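Local coordinates for protein 3-dehydroshikimate dehydratase (Bacillus anthracis, PDB 3DX5) that catalyses the manganese-dependent dehydration of 3-dehydroshikimate to 3,4-dihydroxybenzoate, a step in making the siderophore petrobactin, at residues I73-E87 / E120-F132. Sequence-based numbering, arbitrary orientation.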
loop_
_atom_site.group_PDB
_atom_site.type_symbol
_atom_site.label_atom_id
_atom_site.label_comp_id
_atom_site.label_asym_id
_atom_site.label_seq_id
_atom_site.Cartn_x
_atom_site.Cartn_y
_atom_site.Cartn_z
ATOM N N ILE A 73 9.259 -1.363 -18.257
ATOM C CA ILE A 73 9.868 -1.453 -19.571
ATOM C C ILE A 73 9.265 -2.605 -20.421
ATOM O O ILE A 73 9.829 -3.006 -21.421
ATOM C CB ILE A 73 11.473 -1.299 -19.534
ATOM C CG1 ILE A 73 12.141 -2.001 -18.390
ATOM C CG2 ILE A 73 11.861 0.098 -19.117
ATOM C CD1 ILE A 73 11.864 -3.384 -18.369
ATOM N N SER A 74 8.105 -3.111 -20.006
ATOM C CA SER A 74 7.326 -4.061 -20.802
ATOM C C SER A 74 6.902 -3.456 -22.156
ATOM O O SER A 74 6.945 -2.240 -22.351
ATOM C CB SER A 74 6.087 -4.513 -20.034
ATOM O OG SER A 74 5.054 -3.524 -20.094
ATOM N N LEU A 75 6.492 -4.311 -23.090
ATOM C CA LEU A 75 6.026 -3.866 -24.424
ATOM C C LEU A 75 4.751 -3.019 -24.362
ATOM O O LEU A 75 4.577 -2.084 -25.136
ATOM C CB LEU A 75 5.790 -5.079 -25.328
ATOM C CG LEU A 75 6.948 -6.041 -25.588
ATOM C CD1 LEU A 75 6.574 -7.014 -26.693
ATOM C CD2 LEU A 75 8.186 -5.272 -25.983
ATOM N N SER A 76 3.850 -3.365 -23.451
ATOM C CA SER A 76 2.634 -2.586 -23.203
ATOM C C SER A 76 2.895 -1.174 -22.623
ATOM O O SER A 76 1.998 -0.339 -22.651
ATOM C CB SER A 76 1.704 -3.366 -22.256
ATOM O OG SER A 76 2.471 -4.015 -21.240
ATOM N N ALA A 77 4.113 -0.925 -22.112
ATOM C CA ALA A 77 4.479 0.329 -21.415
ATOM C C ALA A 77 4.568 1.520 -22.353
ATOM O O ALA A 77 5.019 1.393 -23.485
ATOM C CB ALA A 77 5.830 0.175 -20.703
ATOM N N ASP A 78 4.169 2.686 -21.861
ATOM C CA ASP A 78 4.535 3.922 -22.529
ATOM C C ASP A 78 5.978 4.254 -22.133
ATOM O O ASP A 78 6.242 4.782 -21.038
ATOM C CB ASP A 78 3.588 5.061 -22.148
ATOM C CG ASP A 78 3.931 6.366 -22.857
ATOM O OD1 ASP A 78 4.943 6.453 -23.617
ATOM O OD2 ASP A 78 3.152 7.317 -22.667
ATOM N N PHE A 79 6.905 3.944 -23.034
ATOM C CA PHE A 79 8.318 4.011 -22.703
ATOM C C PHE A 79 8.846 5.430 -22.472
ATOM O O PHE A 79 9.721 5.629 -21.623
ATOM C CB PHE A 79 9.183 3.242 -23.709
ATOM C CG PHE A 79 10.574 2.991 -23.217
ATOM C CD1 PHE A 79 10.789 2.150 -22.129
ATOM C CD2 PHE A 79 11.665 3.618 -23.816
ATOM C CE1 PHE A 79 12.065 1.927 -21.641
ATOM C CE2 PHE A 79 12.967 3.392 -23.342
ATOM C CZ PHE A 79 13.162 2.542 -22.246
ATOM N N GLU A 80 8.321 6.400 -23.218
ATOM C CA GLU A 80 8.626 7.817 -22.982
ATOM C C GLU A 80 8.218 8.262 -21.567
ATOM O O GLU A 80 8.898 9.089 -20.955
ATOM C CB GLU A 80 7.935 8.723 -24.007
ATOM C CG GLU A 80 8.601 8.719 -25.380
ATOM C CD GLU A 80 8.220 9.938 -26.208
ATOM O OE1 GLU A 80 7.194 10.597 -25.870
ATOM O OE2 GLU A 80 8.945 10.238 -27.199
ATOM N N LYS A 81 7.101 7.729 -21.076
ATOM C CA LYS A 81 6.671 7.965 -19.711
ATOM C C LYS A 81 7.652 7.320 -18.689
ATOM O O LYS A 81 7.995 7.942 -17.669
ATOM C CB LYS A 81 5.229 7.491 -19.519
ATOM C CG LYS A 81 4.740 7.542 -18.070
ATOM C CD LYS A 81 3.211 7.426 -17.941
ATOM C CE LYS A 81 2.790 7.279 -16.452
ATOM N NZ LYS A 81 1.298 7.070 -16.304
ATOM N N THR A 82 8.123 6.109 -18.981
ATOM C CA THR A 82 9.158 5.458 -18.167
ATOM C C THR A 82 10.442 6.282 -18.093
ATOM O O THR A 82 10.985 6.480 -16.996
ATOM C CB THR A 82 9.489 4.025 -18.646
ATOM O OG1 THR A 82 8.311 3.245 -18.567
ATOM C CG2 THR A 82 10.544 3.371 -17.724
ATOM N N ILE A 83 10.925 6.732 -19.247
ATOM C CA ILE A 83 12.067 7.658 -19.326
ATOM C C ILE A 83 11.871 8.937 -18.485
ATOM O O ILE A 83 12.802 9.348 -17.792
ATOM C CB ILE A 83 12.469 7.997 -20.803
ATOM C CG1 ILE A 83 12.953 6.736 -21.537
ATOM C CG2 ILE A 83 13.564 9.121 -20.883
ATOM C CD1 ILE A 83 14.250 6.090 -20.940
ATOM N N GLU A 84 10.679 9.535 -18.533
ATOM C CA GLU A 84 10.371 10.727 -17.725
ATOM C C GLU A 84 10.457 10.434 -16.209
ATOM O O GLU A 84 10.938 11.264 -15.427
ATOM C CB GLU A 84 8.992 11.286 -18.085
ATOM C CG GLU A 84 8.904 11.967 -19.444
ATOM C CD GLU A 84 7.502 12.520 -19.729
ATOM O OE1 GLU A 84 6.849 12.057 -20.690
ATOM O OE2 GLU A 84 7.043 13.408 -18.981
ATOM N N LYS A 85 9.985 9.252 -15.813
ATOM C CA LYS A 85 10.115 8.763 -14.438
ATOM C C LYS A 85 11.595 8.579 -14.048
ATOM O O LYS A 85 11.994 8.965 -12.963
ATOM C CB LYS A 85 9.327 7.462 -14.256
ATOM C CG LYS A 85 9.366 6.890 -12.860
ATOM C CD LYS A 85 8.212 5.912 -12.584
ATOM C CE LYS A 85 8.368 5.385 -11.179
ATOM N NZ LYS A 85 7.578 4.139 -10.874
ATOM N N CYS A 86 12.415 8.032 -14.944
ATOM C CA CYS A 86 13.845 7.934 -14.672
ATOM C C CYS A 86 14.474 9.303 -14.429
ATOM O O CYS A 86 15.298 9.453 -13.529
ATOM C CB CYS A 86 14.567 7.242 -15.819
ATOM S SG CYS A 86 14.166 5.494 -15.969
ATOM N N GLU A 87 14.080 10.295 -15.219
ATOM C CA GLU A 87 14.595 11.623 -15.042
ATOM C C GLU A 87 14.179 12.212 -13.701
ATOM O O GLU A 87 14.958 12.932 -13.091
ATOM C CB GLU A 87 14.178 12.538 -16.204
ATOM C CG GLU A 87 14.788 12.100 -17.556
ATOM C CD GLU A 87 14.123 12.763 -18.775
ATOM O OE1 GLU A 87 13.198 13.586 -18.598
ATOM O OE2 GLU A 87 14.522 12.467 -19.921
ATOM N N GLU A 120 13.935 -7.546 -26.626
ATOM C CA GLU A 120 13.428 -6.181 -26.443
ATOM C C GLU A 120 13.644 -5.642 -24.996
ATOM O O GLU A 120 13.943 -4.463 -24.809
ATOM C CB GLU A 120 11.965 -6.075 -26.906
ATOM C CG GLU A 120 11.381 -4.677 -26.833
ATOM C CD GLU A 120 12.216 -3.632 -27.547
ATOM O OE1 GLU A 120 13.060 -3.988 -28.411
ATOM O OE2 GLU A 120 12.014 -2.439 -27.244
ATOM N N TYR A 121 13.514 -6.498 -23.985
ATOM C CA TYR A 121 13.696 -6.046 -22.605
ATOM C C TYR A 121 15.183 -5.790 -22.315
ATOM O O TYR A 121 15.512 -4.823 -21.628
ATOM C CB TYR A 121 13.117 -7.043 -21.593
ATOM C CG TYR A 121 11.594 -7.104 -21.458
ATOM C CD1 TYR A 121 10.744 -7.238 -22.581
ATOM C CD2 TYR A 121 11.006 -7.079 -20.199
ATOM C CE1 TYR A 121 9.343 -7.315 -22.425
ATOM C CE2 TYR A 121 9.628 -7.163 -20.039
ATOM C CZ TYR A 121 8.816 -7.288 -21.150
ATOM O OH TYR A 121 7.479 -7.378 -20.939
ATOM N N VAL A 122 16.077 -6.636 -22.840
ATOM C CA VAL A 122 17.524 -6.376 -22.704
ATOM C C VAL A 122 17.887 -4.991 -23.266
ATOM O O VAL A 122 18.591 -4.201 -22.616
ATOM C CB VAL A 122 18.360 -7.494 -23.421
ATOM C CG1 VAL A 122 19.834 -7.060 -23.679
ATOM C CG2 VAL A 122 18.319 -8.780 -22.627
ATOM N N ASN A 123 17.400 -4.690 -24.471
ATOM C CA ASN A 123 17.635 -3.381 -25.074
ATOM C C ASN A 123 17.123 -2.208 -24.221
ATOM O O ASN A 123 17.788 -1.178 -24.138
ATOM C CB ASN A 123 17.066 -3.314 -26.498
ATOM C CG ASN A 123 17.776 -4.287 -27.454
ATOM O OD1 ASN A 123 18.896 -4.785 -27.174
ATOM N ND2 ASN A 123 17.116 -4.586 -28.577
ATOM N N ARG A 124 15.960 -2.370 -23.603
ATOM C CA ARG A 124 15.394 -1.325 -22.739
ATOM C C ARG A 124 16.126 -1.135 -21.425
ATOM O O ARG A 124 16.357 0.013 -21.010
ATOM C CB ARG A 124 13.912 -1.565 -22.495
ATOM C CG ARG A 124 13.127 -1.178 -23.745
ATOM C CD ARG A 124 11.702 -1.599 -23.659
ATOM N NE ARG A 124 10.953 -1.017 -24.781
ATOM C CZ ARG A 124 9.664 -0.698 -24.737
ATOM N NH1 ARG A 124 8.950 -0.944 -23.647
ATOM N NH2 ARG A 124 9.091 -0.145 -25.797
ATOM N N ILE A 125 16.519 -2.232 -20.784
ATOM C CA ILE A 125 17.364 -2.133 -19.586
ATOM C C ILE A 125 18.668 -1.394 -19.938
ATOM O O ILE A 125 19.153 -0.567 -19.160
ATOM C CB ILE A 125 17.661 -3.513 -18.989
ATOM C CG1 ILE A 125 16.367 -4.161 -18.470
ATOM C CG2 ILE A 125 18.682 -3.437 -17.814
ATOM C CD1 ILE A 125 16.518 -5.692 -18.324
ATOM N N ARG A 126 19.227 -1.689 -21.117
ATOM C CA ARG A 126 20.476 -1.054 -21.544
ATOM C C ARG A 126 20.282 0.458 -21.653
ATOM O O ARG A 126 21.132 1.240 -21.178
ATOM C CB ARG A 126 21.004 -1.605 -22.889
ATOM C CG ARG A 126 22.426 -1.106 -23.201
ATOM C CD ARG A 126 22.940 -1.610 -24.567
ATOM N NE ARG A 126 23.120 -3.059 -24.502
ATOM C CZ ARG A 126 22.409 -3.945 -25.182
ATOM N NH1 ARG A 126 21.449 -3.555 -26.021
ATOM N NH2 ARG A 126 22.660 -5.229 -25.005
HETATM N N MSE A 127 19.165 0.853 -22.257
HETATM C CA MSE A 127 18.795 2.280 -22.410
HETATM C C MSE A 127 18.651 2.980 -21.073
HETATM O O MSE A 127 19.115 4.096 -20.914
HETATM C CB MSE A 127 17.491 2.440 -23.203
HETATM C CG MSE A 127 17.665 2.057 -24.664
HETATM SE SE MSE A 127 15.976 2.097 -25.665
HETATM C CE MSE A 127 15.663 4.011 -25.433
ATOM N N ILE A 128 17.994 2.325 -20.121
ATOM C CA ILE A 128 17.843 2.886 -18.778
ATOM C C ILE A 128 19.197 3.013 -18.074
ATOM O O ILE A 128 19.442 4.011 -17.413
ATOM C CB ILE A 128 16.827 2.081 -17.977
ATOM C CG1 ILE A 128 15.417 2.523 -18.423
ATOM C CG2 ILE A 128 17.004 2.291 -16.471
ATOM C CD1 ILE A 128 14.378 1.481 -18.126
ATOM N N CYS A 129 20.067 2.018 -18.241
ATOM C CA CYS A 129 21.429 2.100 -17.732
ATOM C C CYS A 129 22.184 3.298 -18.309
ATOM O O CYS A 129 22.888 4.006 -17.566
ATOM C CB CYS A 129 22.196 0.809 -18.034
ATOM S SG CYS A 129 21.662 -0.528 -16.970
ATOM N N GLU A 130 22.048 3.537 -19.611
ATOM C CA GLU A 130 22.748 4.656 -20.238
ATOM C C GLU A 130 22.221 6.018 -19.774
ATOM O O GLU A 130 22.990 6.973 -19.647
ATOM C CB GLU A 130 22.749 4.534 -21.767
ATOM C CG GLU A 130 24.008 3.867 -22.299
ATOM C CD GLU A 130 25.246 4.752 -22.156
ATOM O OE1 GLU A 130 26.136 4.456 -21.317
ATOM O OE2 GLU A 130 25.314 5.759 -22.887
ATOM N N LEU A 131 20.919 6.106 -19.508
ATOM C CA LEU A 131 20.348 7.315 -18.898
ATOM C C LEU A 131 20.963 7.576 -17.492
ATOM O O LEU A 131 21.505 8.666 -17.222
ATOM C CB LEU A 131 18.825 7.184 -18.804
ATOM C CG LEU A 131 18.015 8.425 -18.416
ATOM C CD1 LEU A 131 16.590 8.320 -18.924
ATOM C CD2 LEU A 131 17.985 8.601 -16.890
ATOM N N PHE A 132 20.877 6.587 -16.605
ATOM C CA PHE A 132 21.407 6.741 -15.252
ATOM C C PHE A 132 22.934 6.887 -15.212
ATOM O O PHE A 132 23.460 7.586 -14.331
ATOM C CB PHE A 132 20.930 5.615 -14.313
ATOM C CG PHE A 132 19.496 5.772 -13.882
ATOM C CD1 PHE A 132 19.109 6.846 -13.076
ATOM C CD2 PHE A 132 18.513 4.895 -14.355
ATOM C CE1 PHE A 132 17.772 6.994 -12.683
ATOM C CE2 PHE A 132 17.153 5.029 -13.978
ATOM C CZ PHE A 132 16.784 6.069 -13.146
#
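Arg124 stacks its guanidinium flat on one face of the Phe79 ring, the centres 4.6 Å apart and the planes inclined by 26°. Its methylene CG adds a CH-pi contact over the same ring, 4.3 Å from the centroid. Because the chain runs extended from CG to NE, its end reaches the loop before helix 79-96. There NH1 donates to Ile73 O at 3.2 Å, from above the carbonyl plane, not on a lone pair, and Ser74 O lies 2.7 Å from the same NH1. In one conformer of Glu120, OE2 makes a salt bridge with Arg124 NE, weak as a hydrogen bond. Met127, a selenomethionine, sets CE at the Phe79 edge, 3.5 Å from CE2, while SE makes an oblique Met-aromatic contact. Farther along, Leu131 CD1 meets Ile83 CG2 at 3.7 Å, and Cys86 SG lies obliquely to the Phe132 ring, 3.6 Å from CE2. The axes of segments 79-87 and 120-132 approach to 10.6 Å and cross at -30°; they lie on successive outer helices of the TIM barrel. Ile128 and Phe132 also touch Val139 of strand 138-142. The chemistry therefore divides: one cationic group bridges the loop and the start of helix 79-96, while apolar and sulfur contacts join the helices.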